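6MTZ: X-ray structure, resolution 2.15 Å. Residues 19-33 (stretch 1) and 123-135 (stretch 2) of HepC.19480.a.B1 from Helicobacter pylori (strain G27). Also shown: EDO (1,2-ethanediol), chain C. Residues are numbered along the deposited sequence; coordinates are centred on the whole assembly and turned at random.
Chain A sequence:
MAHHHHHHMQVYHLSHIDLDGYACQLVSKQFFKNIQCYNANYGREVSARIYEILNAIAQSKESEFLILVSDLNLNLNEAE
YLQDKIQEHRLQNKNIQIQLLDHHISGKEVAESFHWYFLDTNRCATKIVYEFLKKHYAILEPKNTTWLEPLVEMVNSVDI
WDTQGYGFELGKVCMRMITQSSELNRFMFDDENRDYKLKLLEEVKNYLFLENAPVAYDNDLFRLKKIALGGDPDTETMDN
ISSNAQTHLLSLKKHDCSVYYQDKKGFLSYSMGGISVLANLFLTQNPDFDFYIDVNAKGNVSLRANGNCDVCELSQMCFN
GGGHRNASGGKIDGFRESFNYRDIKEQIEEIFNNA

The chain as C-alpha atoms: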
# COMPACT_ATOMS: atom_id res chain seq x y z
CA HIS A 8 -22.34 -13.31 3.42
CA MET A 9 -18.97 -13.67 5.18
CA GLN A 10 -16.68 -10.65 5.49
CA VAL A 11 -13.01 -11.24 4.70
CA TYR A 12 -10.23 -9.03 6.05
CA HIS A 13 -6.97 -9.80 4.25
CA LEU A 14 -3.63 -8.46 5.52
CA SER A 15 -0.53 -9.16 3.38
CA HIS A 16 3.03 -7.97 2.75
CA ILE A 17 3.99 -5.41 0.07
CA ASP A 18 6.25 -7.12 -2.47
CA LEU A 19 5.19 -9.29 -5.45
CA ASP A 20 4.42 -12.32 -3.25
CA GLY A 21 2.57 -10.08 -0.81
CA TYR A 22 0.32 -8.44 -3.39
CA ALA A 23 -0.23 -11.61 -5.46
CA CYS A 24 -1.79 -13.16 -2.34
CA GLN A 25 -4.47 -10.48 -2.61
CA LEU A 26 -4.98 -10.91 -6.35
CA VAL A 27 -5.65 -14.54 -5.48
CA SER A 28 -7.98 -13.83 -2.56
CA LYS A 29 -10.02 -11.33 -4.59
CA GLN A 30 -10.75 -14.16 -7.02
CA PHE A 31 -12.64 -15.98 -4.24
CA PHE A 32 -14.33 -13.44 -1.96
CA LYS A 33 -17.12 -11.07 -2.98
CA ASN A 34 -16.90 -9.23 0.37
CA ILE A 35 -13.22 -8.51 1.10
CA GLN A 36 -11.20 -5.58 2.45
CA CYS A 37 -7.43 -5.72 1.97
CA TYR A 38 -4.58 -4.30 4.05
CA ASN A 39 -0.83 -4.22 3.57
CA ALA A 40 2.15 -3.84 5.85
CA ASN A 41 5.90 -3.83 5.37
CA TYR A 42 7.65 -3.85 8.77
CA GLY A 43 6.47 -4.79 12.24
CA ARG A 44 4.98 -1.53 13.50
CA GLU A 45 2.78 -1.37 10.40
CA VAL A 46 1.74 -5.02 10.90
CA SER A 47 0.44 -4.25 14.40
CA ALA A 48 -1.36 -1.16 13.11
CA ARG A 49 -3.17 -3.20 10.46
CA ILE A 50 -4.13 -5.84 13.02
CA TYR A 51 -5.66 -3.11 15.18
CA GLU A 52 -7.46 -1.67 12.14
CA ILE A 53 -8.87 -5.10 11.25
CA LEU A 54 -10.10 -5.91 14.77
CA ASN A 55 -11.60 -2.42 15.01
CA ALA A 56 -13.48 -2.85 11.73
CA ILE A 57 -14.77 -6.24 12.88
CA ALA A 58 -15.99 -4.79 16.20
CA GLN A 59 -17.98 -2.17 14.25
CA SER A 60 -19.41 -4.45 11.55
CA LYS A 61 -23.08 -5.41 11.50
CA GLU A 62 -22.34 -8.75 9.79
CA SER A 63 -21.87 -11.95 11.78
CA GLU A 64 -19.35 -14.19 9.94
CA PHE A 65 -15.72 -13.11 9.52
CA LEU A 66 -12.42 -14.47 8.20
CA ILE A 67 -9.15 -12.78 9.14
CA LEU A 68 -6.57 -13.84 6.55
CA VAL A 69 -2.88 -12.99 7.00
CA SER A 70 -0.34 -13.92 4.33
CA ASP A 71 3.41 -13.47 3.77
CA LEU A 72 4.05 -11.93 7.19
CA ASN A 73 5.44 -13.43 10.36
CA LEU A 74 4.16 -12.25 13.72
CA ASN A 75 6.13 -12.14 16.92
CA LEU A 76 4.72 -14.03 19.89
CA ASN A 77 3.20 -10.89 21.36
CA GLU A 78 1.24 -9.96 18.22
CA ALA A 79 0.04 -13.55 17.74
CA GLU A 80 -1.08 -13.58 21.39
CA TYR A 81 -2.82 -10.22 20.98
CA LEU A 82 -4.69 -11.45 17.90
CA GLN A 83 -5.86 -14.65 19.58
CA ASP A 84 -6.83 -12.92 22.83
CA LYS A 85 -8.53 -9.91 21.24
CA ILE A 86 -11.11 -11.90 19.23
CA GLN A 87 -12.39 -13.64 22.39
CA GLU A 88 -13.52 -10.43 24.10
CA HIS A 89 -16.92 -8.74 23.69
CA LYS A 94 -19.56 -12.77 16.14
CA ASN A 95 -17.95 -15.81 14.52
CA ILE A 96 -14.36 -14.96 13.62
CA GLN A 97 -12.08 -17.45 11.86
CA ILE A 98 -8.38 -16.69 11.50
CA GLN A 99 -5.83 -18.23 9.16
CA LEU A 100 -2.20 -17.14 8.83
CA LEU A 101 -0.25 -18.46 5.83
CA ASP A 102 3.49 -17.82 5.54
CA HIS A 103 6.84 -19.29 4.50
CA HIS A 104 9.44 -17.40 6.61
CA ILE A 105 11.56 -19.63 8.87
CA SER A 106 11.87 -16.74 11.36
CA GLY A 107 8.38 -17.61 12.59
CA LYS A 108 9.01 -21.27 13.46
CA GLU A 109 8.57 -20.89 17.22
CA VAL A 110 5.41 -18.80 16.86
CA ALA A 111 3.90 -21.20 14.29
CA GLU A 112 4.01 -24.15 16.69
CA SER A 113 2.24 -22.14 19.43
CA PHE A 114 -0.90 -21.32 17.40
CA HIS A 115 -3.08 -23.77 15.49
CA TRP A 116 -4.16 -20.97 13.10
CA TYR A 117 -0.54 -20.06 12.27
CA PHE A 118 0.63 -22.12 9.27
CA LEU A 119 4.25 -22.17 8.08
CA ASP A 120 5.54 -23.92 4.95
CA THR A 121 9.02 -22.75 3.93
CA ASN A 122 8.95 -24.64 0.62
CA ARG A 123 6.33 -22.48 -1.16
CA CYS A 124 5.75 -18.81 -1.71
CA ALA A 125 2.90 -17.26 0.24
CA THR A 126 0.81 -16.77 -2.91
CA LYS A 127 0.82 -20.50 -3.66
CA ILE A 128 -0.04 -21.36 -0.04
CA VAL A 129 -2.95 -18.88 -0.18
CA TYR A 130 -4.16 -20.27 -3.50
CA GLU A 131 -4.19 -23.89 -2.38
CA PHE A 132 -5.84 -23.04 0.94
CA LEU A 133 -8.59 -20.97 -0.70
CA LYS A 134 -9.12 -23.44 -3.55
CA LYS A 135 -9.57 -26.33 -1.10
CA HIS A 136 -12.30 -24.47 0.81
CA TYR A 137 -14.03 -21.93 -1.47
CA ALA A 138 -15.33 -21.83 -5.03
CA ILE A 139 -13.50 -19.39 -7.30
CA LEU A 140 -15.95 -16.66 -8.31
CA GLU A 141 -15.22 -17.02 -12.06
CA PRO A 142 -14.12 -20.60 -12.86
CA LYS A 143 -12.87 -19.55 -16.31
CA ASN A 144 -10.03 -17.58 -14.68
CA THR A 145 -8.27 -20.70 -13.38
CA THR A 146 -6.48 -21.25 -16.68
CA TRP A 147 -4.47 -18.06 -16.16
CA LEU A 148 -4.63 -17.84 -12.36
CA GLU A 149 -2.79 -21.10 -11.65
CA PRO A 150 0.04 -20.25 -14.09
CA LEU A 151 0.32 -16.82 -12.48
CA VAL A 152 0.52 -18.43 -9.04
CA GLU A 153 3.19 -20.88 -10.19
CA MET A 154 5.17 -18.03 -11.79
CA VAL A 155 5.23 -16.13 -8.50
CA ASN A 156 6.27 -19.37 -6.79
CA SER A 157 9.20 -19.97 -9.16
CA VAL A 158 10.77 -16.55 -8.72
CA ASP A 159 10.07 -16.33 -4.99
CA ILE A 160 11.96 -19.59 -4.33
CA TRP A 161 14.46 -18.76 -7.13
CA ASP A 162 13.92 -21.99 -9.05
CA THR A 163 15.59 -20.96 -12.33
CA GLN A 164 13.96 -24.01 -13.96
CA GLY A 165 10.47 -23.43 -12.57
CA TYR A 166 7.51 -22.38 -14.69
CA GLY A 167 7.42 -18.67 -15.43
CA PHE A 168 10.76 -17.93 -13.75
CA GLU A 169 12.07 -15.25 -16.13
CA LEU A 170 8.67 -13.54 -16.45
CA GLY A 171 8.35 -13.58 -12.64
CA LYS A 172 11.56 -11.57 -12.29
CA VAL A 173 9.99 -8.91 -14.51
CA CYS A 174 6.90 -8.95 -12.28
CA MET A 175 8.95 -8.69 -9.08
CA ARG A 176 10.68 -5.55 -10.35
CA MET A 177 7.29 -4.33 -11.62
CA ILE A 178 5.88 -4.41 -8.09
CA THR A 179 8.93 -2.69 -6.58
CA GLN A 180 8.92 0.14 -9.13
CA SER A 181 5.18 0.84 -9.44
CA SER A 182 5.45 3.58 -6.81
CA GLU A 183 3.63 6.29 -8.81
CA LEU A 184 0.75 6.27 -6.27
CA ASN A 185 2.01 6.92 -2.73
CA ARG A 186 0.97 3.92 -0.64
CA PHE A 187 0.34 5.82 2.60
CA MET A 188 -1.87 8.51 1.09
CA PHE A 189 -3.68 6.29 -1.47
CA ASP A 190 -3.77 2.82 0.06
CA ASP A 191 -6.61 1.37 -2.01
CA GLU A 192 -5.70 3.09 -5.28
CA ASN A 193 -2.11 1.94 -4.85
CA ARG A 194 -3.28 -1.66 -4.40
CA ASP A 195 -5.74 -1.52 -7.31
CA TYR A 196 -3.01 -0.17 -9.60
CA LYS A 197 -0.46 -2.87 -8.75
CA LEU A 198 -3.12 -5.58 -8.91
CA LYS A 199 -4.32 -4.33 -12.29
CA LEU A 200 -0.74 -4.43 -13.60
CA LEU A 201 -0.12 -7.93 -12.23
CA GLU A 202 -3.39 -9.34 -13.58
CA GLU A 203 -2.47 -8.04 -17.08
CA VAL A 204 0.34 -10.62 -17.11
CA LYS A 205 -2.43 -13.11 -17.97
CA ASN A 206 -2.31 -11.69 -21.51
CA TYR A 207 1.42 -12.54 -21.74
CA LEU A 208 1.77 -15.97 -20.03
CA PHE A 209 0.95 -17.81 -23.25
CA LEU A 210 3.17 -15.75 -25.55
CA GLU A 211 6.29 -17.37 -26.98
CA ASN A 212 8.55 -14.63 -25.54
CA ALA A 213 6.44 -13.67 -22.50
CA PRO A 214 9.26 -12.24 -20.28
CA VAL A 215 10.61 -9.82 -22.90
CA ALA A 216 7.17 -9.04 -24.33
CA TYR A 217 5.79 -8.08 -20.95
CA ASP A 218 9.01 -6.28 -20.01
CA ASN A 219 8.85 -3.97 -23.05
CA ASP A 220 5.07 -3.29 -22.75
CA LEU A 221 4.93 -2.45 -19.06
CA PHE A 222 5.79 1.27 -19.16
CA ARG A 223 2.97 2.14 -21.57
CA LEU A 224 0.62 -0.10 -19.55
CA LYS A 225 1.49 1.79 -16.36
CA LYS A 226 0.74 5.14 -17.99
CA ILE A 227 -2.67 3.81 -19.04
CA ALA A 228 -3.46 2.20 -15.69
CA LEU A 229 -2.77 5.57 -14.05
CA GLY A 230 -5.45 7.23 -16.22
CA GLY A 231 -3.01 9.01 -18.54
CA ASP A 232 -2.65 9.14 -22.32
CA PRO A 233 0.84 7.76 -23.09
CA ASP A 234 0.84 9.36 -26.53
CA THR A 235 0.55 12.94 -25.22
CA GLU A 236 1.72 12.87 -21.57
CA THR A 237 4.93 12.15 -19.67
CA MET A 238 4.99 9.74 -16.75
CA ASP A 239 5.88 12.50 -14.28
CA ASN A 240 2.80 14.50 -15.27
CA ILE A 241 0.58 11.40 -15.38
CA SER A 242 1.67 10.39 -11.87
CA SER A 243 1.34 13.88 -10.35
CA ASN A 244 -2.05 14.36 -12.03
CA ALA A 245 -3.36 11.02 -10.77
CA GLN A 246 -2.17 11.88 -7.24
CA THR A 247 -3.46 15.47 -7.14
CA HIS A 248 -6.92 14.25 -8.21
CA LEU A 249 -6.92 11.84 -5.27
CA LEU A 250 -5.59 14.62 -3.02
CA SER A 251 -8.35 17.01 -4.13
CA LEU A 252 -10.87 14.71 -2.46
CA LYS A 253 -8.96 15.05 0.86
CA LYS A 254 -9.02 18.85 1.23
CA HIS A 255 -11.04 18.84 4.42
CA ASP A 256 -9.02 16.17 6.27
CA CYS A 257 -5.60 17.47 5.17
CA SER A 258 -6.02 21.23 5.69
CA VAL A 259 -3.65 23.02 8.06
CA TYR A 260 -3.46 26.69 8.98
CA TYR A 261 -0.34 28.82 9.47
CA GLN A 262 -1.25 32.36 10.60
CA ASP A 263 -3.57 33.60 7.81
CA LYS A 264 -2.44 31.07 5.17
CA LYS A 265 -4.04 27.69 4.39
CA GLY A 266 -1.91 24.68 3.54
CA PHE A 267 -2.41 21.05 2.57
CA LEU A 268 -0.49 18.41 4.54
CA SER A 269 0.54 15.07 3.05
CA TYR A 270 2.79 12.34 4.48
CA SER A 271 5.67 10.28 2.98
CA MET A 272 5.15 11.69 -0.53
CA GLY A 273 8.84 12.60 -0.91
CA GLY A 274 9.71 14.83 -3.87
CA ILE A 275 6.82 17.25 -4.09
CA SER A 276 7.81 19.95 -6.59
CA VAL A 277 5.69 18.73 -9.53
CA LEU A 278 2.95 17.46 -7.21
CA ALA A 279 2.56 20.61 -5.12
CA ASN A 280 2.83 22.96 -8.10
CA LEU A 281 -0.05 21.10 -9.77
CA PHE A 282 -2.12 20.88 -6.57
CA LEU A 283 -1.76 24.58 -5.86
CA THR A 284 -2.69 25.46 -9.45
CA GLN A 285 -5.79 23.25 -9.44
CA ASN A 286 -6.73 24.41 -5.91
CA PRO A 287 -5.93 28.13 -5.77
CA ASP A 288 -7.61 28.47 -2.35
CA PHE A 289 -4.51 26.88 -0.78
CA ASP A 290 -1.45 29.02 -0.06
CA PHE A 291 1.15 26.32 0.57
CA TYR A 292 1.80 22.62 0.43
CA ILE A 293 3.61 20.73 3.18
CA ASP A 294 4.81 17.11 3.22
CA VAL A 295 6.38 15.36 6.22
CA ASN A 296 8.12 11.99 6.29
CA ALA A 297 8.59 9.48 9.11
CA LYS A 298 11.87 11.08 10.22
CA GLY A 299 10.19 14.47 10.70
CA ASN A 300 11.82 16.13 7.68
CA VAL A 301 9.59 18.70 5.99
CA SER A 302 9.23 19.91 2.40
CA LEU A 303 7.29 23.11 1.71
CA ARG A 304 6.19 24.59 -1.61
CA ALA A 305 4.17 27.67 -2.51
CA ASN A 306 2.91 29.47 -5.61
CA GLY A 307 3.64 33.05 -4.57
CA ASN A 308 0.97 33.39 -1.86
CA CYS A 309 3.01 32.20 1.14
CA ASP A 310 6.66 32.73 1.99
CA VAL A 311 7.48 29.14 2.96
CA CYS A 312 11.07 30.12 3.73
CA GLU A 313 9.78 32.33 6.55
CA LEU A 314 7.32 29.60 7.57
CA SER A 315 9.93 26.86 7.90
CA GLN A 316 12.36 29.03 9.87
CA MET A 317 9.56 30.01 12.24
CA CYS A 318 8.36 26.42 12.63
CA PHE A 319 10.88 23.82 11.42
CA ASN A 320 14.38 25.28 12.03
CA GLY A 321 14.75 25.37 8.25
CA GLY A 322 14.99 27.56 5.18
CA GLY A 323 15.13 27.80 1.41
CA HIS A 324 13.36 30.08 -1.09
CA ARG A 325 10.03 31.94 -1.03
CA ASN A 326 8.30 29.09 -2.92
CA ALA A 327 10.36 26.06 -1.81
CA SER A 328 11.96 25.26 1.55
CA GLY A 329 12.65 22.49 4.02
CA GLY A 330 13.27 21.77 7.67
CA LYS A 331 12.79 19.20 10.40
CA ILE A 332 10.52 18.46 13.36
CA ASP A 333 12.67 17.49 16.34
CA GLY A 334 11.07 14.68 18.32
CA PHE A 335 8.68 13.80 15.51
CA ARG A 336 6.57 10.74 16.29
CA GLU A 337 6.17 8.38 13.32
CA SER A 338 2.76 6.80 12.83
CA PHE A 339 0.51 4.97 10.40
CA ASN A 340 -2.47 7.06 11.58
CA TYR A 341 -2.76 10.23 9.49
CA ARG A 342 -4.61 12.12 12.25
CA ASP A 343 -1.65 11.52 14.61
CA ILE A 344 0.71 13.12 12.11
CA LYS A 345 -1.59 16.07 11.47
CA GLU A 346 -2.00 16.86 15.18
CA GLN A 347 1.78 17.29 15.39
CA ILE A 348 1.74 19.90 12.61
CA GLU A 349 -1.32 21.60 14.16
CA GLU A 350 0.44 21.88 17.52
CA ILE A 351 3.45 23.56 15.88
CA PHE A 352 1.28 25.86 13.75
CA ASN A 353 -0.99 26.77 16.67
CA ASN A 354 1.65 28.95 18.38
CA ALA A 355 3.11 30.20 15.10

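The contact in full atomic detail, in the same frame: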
# COMPACT_ATOMS: atom_id res chain seq x y z
N LEU A 19 5.97 -8.54 -4.46
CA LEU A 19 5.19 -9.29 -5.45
C LEU A 19 4.42 -10.44 -4.79
O LEU A 19 3.23 -10.64 -5.04
CB LEU A 19 6.10 -9.82 -6.56
CG LEU A 19 5.47 -10.87 -7.50
CD1 LEU A 19 4.35 -10.27 -8.32
CD2 LEU A 19 6.47 -11.51 -8.45
N ASP A 20 5.11 -11.25 -3.97
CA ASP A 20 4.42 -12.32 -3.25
C ASP A 20 3.30 -11.75 -2.40
O ASP A 20 2.17 -12.26 -2.41
CB ASP A 20 5.44 -13.10 -2.39
CG ASP A 20 4.92 -14.48 -1.92
OD1 ASP A 20 3.86 -14.93 -2.38
OD2 ASP A 20 5.59 -15.12 -1.08
N GLY A 21 3.58 -10.65 -1.69
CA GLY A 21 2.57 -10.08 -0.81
C GLY A 21 1.33 -9.60 -1.54
O GLY A 21 0.21 -9.82 -1.06
N TYR A 22 1.50 -8.93 -2.69
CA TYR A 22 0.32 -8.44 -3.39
C TYR A 22 -0.37 -9.53 -4.21
O TYR A 22 -1.59 -9.51 -4.36
CB TYR A 22 0.66 -7.25 -4.30
CG TYR A 22 0.68 -5.92 -3.57
CD1 TYR A 22 -0.51 -5.33 -3.15
CD2 TYR A 22 1.87 -5.27 -3.30
CE1 TYR A 22 -0.50 -4.13 -2.48
CE2 TYR A 22 1.88 -4.05 -2.62
CZ TYR A 22 0.70 -3.49 -2.22
OH TYR A 22 0.71 -2.28 -1.55
N ALA A 23 0.39 -10.48 -4.76
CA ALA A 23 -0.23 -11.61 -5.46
C ALA A 23 -1.16 -12.42 -4.56
O ALA A 23 -2.17 -12.97 -5.04
CB ALA A 23 0.88 -12.50 -6.04
N CYS A 24 -0.85 -12.52 -3.26
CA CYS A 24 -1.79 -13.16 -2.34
C CYS A 24 -3.16 -12.52 -2.44
O CYS A 24 -4.18 -13.20 -2.38
CB CYS A 24 -1.27 -13.05 -0.89
SG CYS A 24 0.17 -14.08 -0.58
N GLN A 25 -3.20 -11.20 -2.60
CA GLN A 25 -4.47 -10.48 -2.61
C GLN A 25 -5.14 -10.48 -3.97
O GLN A 25 -6.37 -10.41 -4.04
CB GLN A 25 -4.23 -9.05 -2.14
CG GLN A 25 -3.83 -9.02 -0.67
CD GLN A 25 -3.41 -7.66 -0.20
OE1 GLN A 25 -2.76 -6.90 -0.93
NE2 GLN A 25 -3.75 -7.34 1.04
N LEU A 26 -4.37 -10.57 -5.07
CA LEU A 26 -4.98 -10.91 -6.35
C LEU A 26 -5.70 -12.24 -6.23
O LEU A 26 -6.84 -12.39 -6.69
CB LEU A 26 -3.92 -10.98 -7.45
CG LEU A 26 -4.40 -11.27 -8.88
CD1 LEU A 26 -3.44 -10.67 -9.89
CD2 LEU A 26 -4.53 -12.75 -9.17
N VAL A 27 -5.06 -13.22 -5.60
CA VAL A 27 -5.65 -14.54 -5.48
C VAL A 27 -6.91 -14.47 -4.64
O VAL A 27 -7.98 -14.95 -5.05
CB VAL A 27 -4.63 -15.54 -4.90
CG1 VAL A 27 -5.35 -16.80 -4.41
CG2 VAL A 27 -3.56 -15.88 -5.96
N SER A 28 -6.83 -13.84 -3.46
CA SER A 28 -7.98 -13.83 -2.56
C SER A 28 -9.16 -13.09 -3.16
O SER A 28 -10.30 -13.46 -2.90
CB SER A 28 -7.63 -13.24 -1.20
OG SER A 28 -7.34 -11.86 -1.29
N LYS A 29 -8.90 -12.03 -3.95
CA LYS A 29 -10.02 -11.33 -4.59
C LYS A 29 -10.71 -12.19 -5.64
O LYS A 29 -11.84 -11.88 -6.04
CB LYS A 29 -9.55 -10.01 -5.23
CG LYS A 29 -9.37 -8.88 -4.23
CD LYS A 29 -8.33 -7.89 -4.69
CE LYS A 29 -8.98 -6.68 -5.30
NZ LYS A 29 -9.66 -5.91 -4.25
N GLN A 30 -10.07 -13.26 -6.10
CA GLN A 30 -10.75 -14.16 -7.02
C GLN A 30 -11.77 -15.04 -6.31
O GLN A 30 -12.60 -15.66 -6.98
CB GLN A 30 -9.72 -15.01 -7.77
CG GLN A 30 -8.82 -14.15 -8.70
CD GLN A 30 -9.53 -13.71 -9.97
OE1 GLN A 30 -10.24 -14.50 -10.61
NE2 GLN A 30 -9.37 -12.43 -10.34
N PHE A 31 -11.75 -15.09 -4.97
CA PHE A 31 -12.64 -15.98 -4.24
C PHE A 31 -13.71 -15.27 -3.43
O PHE A 31 -14.79 -15.83 -3.24
CB PHE A 31 -11.84 -16.89 -3.30
CG PHE A 31 -11.04 -17.94 -4.03
CD1 PHE A 31 -9.78 -17.64 -4.53
CD2 PHE A 31 -11.56 -19.20 -4.26
CE1 PHE A 31 -9.04 -18.59 -5.23
CE2 PHE A 31 -10.85 -20.15 -4.97
CZ PHE A 31 -9.58 -19.85 -5.46
N PHE A 32 -13.47 -14.05 -2.96
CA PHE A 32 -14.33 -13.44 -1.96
C PHE A 32 -15.00 -12.19 -2.52
O PHE A 32 -14.31 -11.24 -2.89
CB PHE A 32 -13.54 -13.12 -0.70
CG PHE A 32 -13.05 -14.34 0.00
CD1 PHE A 32 -13.93 -15.36 0.32
CD2 PHE A 32 -11.72 -14.47 0.34
CE1 PHE A 32 -13.48 -16.50 0.96
CE2 PHE A 32 -11.27 -15.60 0.99
CZ PHE A 32 -12.15 -16.61 1.29
N LYS A 33 -16.33 -12.22 -2.56
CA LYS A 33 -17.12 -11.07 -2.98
C LYS A 33 -17.04 -9.93 -1.97
O LYS A 33 -17.06 -8.76 -2.36
CB LYS A 33 -18.57 -11.48 -3.20
N ARG A 123 7.19 -23.12 -0.17
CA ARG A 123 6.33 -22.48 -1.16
C ARG A 123 6.28 -20.99 -0.88
O ARG A 123 6.48 -20.54 0.25
CB ARG A 123 4.89 -23.03 -1.12
CG ARG A 123 4.70 -24.40 -1.78
CD ARG A 123 3.28 -24.90 -1.59
NE ARG A 123 3.01 -25.25 -0.20
CZ ARG A 123 1.80 -25.37 0.33
NH1 ARG A 123 0.72 -25.15 -0.41
NH2 ARG A 123 1.66 -25.69 1.61
N CYS A 124 6.01 -20.22 -1.93
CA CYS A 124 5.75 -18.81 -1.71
C CYS A 124 4.38 -18.66 -1.06
O CYS A 124 3.54 -19.56 -1.10
CB CYS A 124 5.81 -18.03 -3.02
SG CYS A 124 4.36 -18.27 -4.09
N ALA A 125 4.17 -17.50 -0.44
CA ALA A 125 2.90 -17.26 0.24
C ALA A 125 1.73 -17.29 -0.72
O ALA A 125 0.66 -17.82 -0.39
CB ALA A 125 2.95 -15.92 0.98
N THR A 126 1.91 -16.76 -1.94
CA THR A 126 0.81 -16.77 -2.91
C THR A 126 0.32 -18.18 -3.21
O THR A 126 -0.88 -18.42 -3.28
CB THR A 126 1.24 -16.06 -4.19
OG1 THR A 126 1.41 -14.67 -3.91
CG2 THR A 126 0.16 -16.18 -5.26
N LYS A 127 1.24 -19.14 -3.35
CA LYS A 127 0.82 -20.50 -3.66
C LYS A 127 0.12 -21.14 -2.46
O LYS A 127 -0.89 -21.83 -2.62
CB LYS A 127 2.01 -21.34 -4.11
CG LYS A 127 1.62 -22.75 -4.59
CD LYS A 127 2.73 -23.34 -5.48
CE LYS A 127 2.29 -24.69 -6.10
NZ LYS A 127 3.45 -25.42 -6.71
N ILE A 128 0.64 -20.90 -1.25
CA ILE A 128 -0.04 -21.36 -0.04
C ILE A 128 -1.46 -20.80 0.03
O ILE A 128 -2.42 -21.53 0.26
CB ILE A 128 0.77 -20.98 1.22
CG1 ILE A 128 2.17 -21.59 1.19
CG2 ILE A 128 0.03 -21.43 2.47
CD1 ILE A 128 3.06 -21.08 2.29
N VAL A 129 -1.62 -19.48 -0.18
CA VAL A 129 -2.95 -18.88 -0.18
C VAL A 129 -3.84 -19.56 -1.21
O VAL A 129 -4.98 -19.93 -0.92
CB VAL A 129 -2.88 -17.36 -0.46
CG1 VAL A 129 -4.30 -16.80 -0.66
CG2 VAL A 129 -2.17 -16.65 0.68
N TYR A 130 -3.33 -19.73 -2.44
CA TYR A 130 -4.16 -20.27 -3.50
C TYR A 130 -4.67 -21.66 -3.14
O TYR A 130 -5.86 -21.96 -3.27
CB TYR A 130 -3.41 -20.31 -4.83
CG TYR A 130 -4.27 -20.96 -5.90
CD1 TYR A 130 -5.39 -20.31 -6.39
CD2 TYR A 130 -4.01 -22.26 -6.35
CE1 TYR A 130 -6.22 -20.91 -7.35
CE2 TYR A 130 -4.83 -22.88 -7.31
CZ TYR A 130 -5.94 -22.20 -7.79
OH TYR A 130 -6.77 -22.79 -8.73
N GLU A 131 -3.77 -22.52 -2.66
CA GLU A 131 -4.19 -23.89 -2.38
C GLU A 131 -5.12 -23.95 -1.18
O GLU A 131 -6.09 -24.73 -1.18
CB GLU A 131 -2.96 -24.79 -2.22
CG GLU A 131 -2.48 -25.27 -3.61
CD GLU A 131 -1.02 -25.68 -3.72
OE1 GLU A 131 -0.59 -25.95 -4.87
OE2 GLU A 131 -0.29 -25.74 -2.71
N PHE A 132 -4.91 -23.09 -0.19
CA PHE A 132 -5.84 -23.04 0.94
C PHE A 132 -7.22 -22.55 0.50
O PHE A 132 -8.24 -23.14 0.88
CB PHE A 132 -5.28 -22.14 2.05
CG PHE A 132 -6.27 -21.87 3.15
CD1 PHE A 132 -6.48 -22.81 4.17
CD2 PHE A 132 -6.98 -20.69 3.19
CE1 PHE A 132 -7.37 -22.56 5.20
CE2 PHE A 132 -7.89 -20.43 4.22
CZ PHE A 132 -8.10 -21.36 5.20
N LEU A 133 -7.29 -21.46 -0.27
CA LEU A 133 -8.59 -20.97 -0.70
C LEU A 133 -9.27 -21.95 -1.64
O LEU A 133 -10.48 -22.21 -1.52
CB LEU A 133 -8.45 -19.58 -1.36
CG LEU A 133 -7.92 -18.48 -0.43
CD1 LEU A 133 -7.99 -17.11 -1.10
CD2 LEU A 133 -8.71 -18.49 0.88
N LYS A 134 -8.52 -22.52 -2.59
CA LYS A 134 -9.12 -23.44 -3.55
C LYS A 134 -9.71 -24.66 -2.86
O LYS A 134 -10.77 -25.16 -3.26
CB LYS A 134 -8.09 -23.87 -4.60
CG LYS A 134 -8.66 -24.68 -5.76
CD LYS A 134 -9.58 -23.85 -6.67
CE LYS A 134 -10.16 -24.73 -7.80
NZ LYS A 134 -11.02 -23.99 -8.79
N LYS A 135 -9.05 -25.16 -1.80
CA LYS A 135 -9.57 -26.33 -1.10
C LYS A 135 -10.90 -26.04 -0.42
O LYS A 135 -11.72 -26.96 -0.27
CB LYS A 135 -8.55 -26.84 -0.07
CG LYS A 135 -7.34 -27.54 -0.69
CD LYS A 135 -6.92 -28.78 0.08
CE LYS A 135 -5.66 -28.58 0.87
NZ LYS A 135 -5.11 -29.90 1.33
C1 EDO C . -0.72 -23.40 -9.22
O1 EDO C . 0.51 -23.98 -9.70
C2 EDO C . -0.77 -23.47 -7.70
O2 EDO C . -1.58 -24.57 -7.25

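The helices beginning at Leu 19 and Ala 125 run nearly parallel, 17° apart, with axes 8.3 Å apart at closest approach. Polar contact is concentrated at their N-terminal ends, where the carboxylate of Asp 20 reaches the first turn of the second helix. Ala 125 N donates to Asp 20 OD2 (2.8 Å), and Asp 20 OD1 accepts from both Thr 126 N (2.7 Å) and Thr 126 OG1 (2.9 Å). Amides in a first turn lack an intrahelical carbonyl partner, so the buried carboxylate supplies acceptors for two of them and for the threonine hydroxyl. The next amide is served locally: Lys 127 N donates to Cys 124 SG (3.3 Å), the N-cap bond. Cys 24 N lies 3.2 Å from Thr 126 OG1, but the angle is poor, and this amide instead donates to Asp 20 O (3.1 Å). The same Thr 126 side chain fits among Asp 20, Ala 23, Cys 24 and Val 27.

Beyond it the contact is apolar: Val 27 fits among Thr 126, Val 129, Tyr 130 and Leu 133. Leu 133 CB lies over one face of the Phe 31 ring, 3.9 Å from its centroid. Tyr 130 CE1 meets the edge of that ring, 4.0 Å from Phe 31 CZ; the Tyr 130 hydroxyl is hydrogen-bonded elsewhere in the structure.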